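Local coordinates for concanavalin B (Canavalia ensiformis, PDB 6CAF), which is a chitinase-like seed protein of glycosyl hydrolase family 18 that may bind carbohydrate, at residues 236-240 with 241-245. Sequence-based numbering, arbitrary orientation. Where two conformers were deposited one is given.
Sequences WTKSV and YPRDK
Arg243 folds back from the loop onto the C-terminal end of helix 227-239, and its guanidinium group meets backbone carbonyls there, as in the C-capping of a helix by a side chain. Arg243 NH2 donates to Lys238 O at 3.1 Å; NH1 also reaches that oxygen, but weakly. Arg243 NH1 makes a shorter bond to Val240 O, 2.8 Å away, with an N-H...O angle of 141°. Both acceptors lie near the guanidinium plane, yet the group approaches them unequally: NH2 is tilted 28° from the carbonyl plane of Lys238, whereas NH1 sits above that of Val240, away from its lone pairs. A bend at chi2 turns the arginine chain back toward the helix. The side chain was deposited in two conformers, and this account holds for one of them.

The two faces of the guanidinium have different neighbours. Thr237 O stands 3.0 Å above one, offset toward its rim, and is not hydrogen-bonded to NH1 because the angle is poor. On the opposite face lies the Tyr241 ring, with CE2 3.2 Å above the guanidinium plane and NH1 over the ring centre. The CG of Tyr241 is anti to its carbonyl carbon (chi1 -62°), which carries the ring back along the chain until Tyr241 CE1 is 3.5 Å from Lys238 O. A water lying in the ring plane at its edge bridges Ser239 O and Tyr241 N.

Arg283 donates to Thr237 O and is a second donor to Val240 O, while Arg204 makes a cation-pi contact with Tyr241. The turn, with a cis peptide before Pro242, links helix 227-239 to strand 247-252 of the TIM barrel; the Val240 side chain touches Ile201 of helix 198-202, Ile209 of strand 208-212 and Leu247 of strand 247-252.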
loop_
_atom_site.group_PDB
_atom_site.type_symbol
_atom_site.label_atom_id
_atom_site.label_comp_id
_atom_site.label_asym_id
_atom_site.label_seq_id
_atom_site.Cartn_x
_atom_site.Cartn_y
_atom_site.Cartn_z
ATOM N N TRP A 236 5.356 5.328 15.835
ATOM C CA TRP A 236 5.832 5.114 14.472
ATOM C C TRP A 236 6.792 6.225 14.035
ATOM O O TRP A 236 7.751 5.943 13.296
ATOM C CB TRP A 236 4.653 4.943 13.494
ATOM C CG TRP A 236 4.122 3.563 13.598
ATOM C CD1 TRP A 236 3.059 3.142 14.320
ATOM C CD2 TRP A 236 4.711 2.390 13.030
ATOM N NE1 TRP A 236 2.927 1.787 14.217
ATOM C CE2 TRP A 236 3.936 1.296 13.435
ATOM C CE3 TRP A 236 5.811 2.165 12.211
ATOM C CZ2 TRP A 236 4.222 -0.004 13.055
ATOM C CZ3 TRP A 236 6.106 0.875 11.850
ATOM C CH2 TRP A 236 5.322 -0.190 12.266
ATOM N N THR A 237 6.569 7.468 14.465
ATOM C CA THR A 237 7.519 8.502 14.093
ATOM C C THR A 237 8.895 8.207 14.658
ATOM O O THR A 237 9.897 8.592 14.080
ATOM C CB THR A 237 7.102 9.915 14.518
ATOM O OG1 THR A 237 7.073 10.049 15.938
ATOM C CG2 THR A 237 5.773 10.312 13.893
ATOM N N LYS A 238 8.944 7.529 15.799
ATOM C CA LYS A 238 10.256 7.171 16.372
ATOM C C LYS A 238 10.857 5.922 15.741
ATOM O O LYS A 238 12.086 5.787 15.678
ATOM C CB LYS A 238 10.145 6.932 17.851
ATOM C CG LYS A 238 9.559 8.087 18.591
ATOM C CD LYS A 238 10.202 9.388 18.200
ATOM C CE LYS A 238 9.710 10.470 19.130
ATOM N NZ LYS A 238 10.269 11.805 18.785
ATOM N N SER A 239 10.175 5.095 15.349
ATOM C CA SER A 239 10.474 3.722 14.799
ATOM C C SER A 239 10.963 3.925 13.287
ATOM O O SER A 239 11.766 3.128 12.798
ATOM C CB SER A 239 9.221 2.816 14.864
ATOM O OG SER A 239 9.168 1.980 16.019
ATOM N N VAL A 240 10.410 4.786 12.571
ATOM C CA VAL A 240 10.682 4.874 11.154
ATOM C C VAL A 240 11.673 5.989 10.873
ATOM O O VAL A 240 11.407 7.177 11.138
ATOM C CB VAL A 240 9.396 5.129 10.338
ATOM C CG1 VAL A 240 9.733 5.392 8.866
ATOM C CG2 VAL A 240 8.431 3.973 10.499
ATOM N N TYR A 241 12.826 5.582 10.350
ATOM C CA TYR A 241 13.823 6.480 9.835
ATOM C C TYR A 241 13.867 6.294 8.327
ATOM O O TYR A 241 13.577 5.198 7.840
ATOM C CB TYR A 241 15.203 6.118 10.386
ATOM C CG TYR A 241 15.353 6.206 11.885
ATOM C CD1 TYR A 241 14.965 5.149 12.714
ATOM C CD2 TYR A 241 16.007 7.267 12.485
ATOM C CE1 TYR A 241 15.118 5.212 14.103
ATOM C CE2 TYR A 241 16.198 7.326 13.874
ATOM C CZ TYR A 241 15.755 6.294 14.668
ATOM O OH TYR A 241 15.910 6.367 16.029
ATOM N N PRO A 242 14.275 7.313 7.571
ATOM C CA PRO A 242 14.631 8.658 8.042
ATOM C C PRO A 242 13.434 9.492 8.427
ATOM O O PRO A 242 12.284 9.074 8.208
ATOM C CB PRO A 242 15.334 9.256 6.821
ATOM C CG PRO A 242 14.652 8.610 5.671
ATOM C CD PRO A 242 14.351 7.212 6.114
ATOM N N ARG A 243 13.687 10.680 8.968
ATOM C CA ARG A 243 12.619 11.546 9.458
ATOM C C ARG A 243 12.081 12.441 8.325
ATOM O O ARG A 243 12.044 13.663 8.416
ATOM C CB ARG A 243 13.093 12.372 10.656
ATOM C CG ARG A 243 13.738 11.595 11.811
ATOM C CD ARG A 243 13.037 10.317 12.254
ATOM N NE ARG A 243 13.408 9.951 13.625
ATOM C CZ ARG A 243 13.249 8.756 14.173
ATOM N NH1 ARG A 243 12.759 7.774 13.478
ATOM N NH2 ARG A 243 13.566 8.545 15.442
ATOM N N ASP A 244 11.609 11.791 7.284
ATOM C CA ASP A 244 11.077 12.437 6.097
ATOM C C ASP A 244 9.539 12.363 6.119
ATOM O O ASP A 244 8.929 11.756 6.998
ATOM C CB ASP A 244 11.615 11.724 4.834
ATOM C CG ASP A 244 13.088 11.932 4.572
ATOM O OD1 ASP A 244 13.725 12.842 5.135
ATOM O OD2 ASP A 244 13.622 11.163 3.739
ATOM N N LYS A 245 8.914 12.937 5.107
ATOM C CA LYS A 245 7.481 12.875 4.967
ATOM C C LYS A 245 7.107 11.545 4.368
ATOM O O LYS A 245 6.820 11.440 3.181
ATOM C CB LYS A 245 7.022 14.030 4.101
ATOM C CG LYS A 245 5.577 14.383 4.200
ATOM C CD LYS A 245 5.223 15.802 3.721
ATOM C CE LYS A 245 5.800 16.843 4.667
ATOM N NZ LYS A 245 5.106 18.155 4.594
HETATM O O HOH W 1 13.340 2.641 10.384
#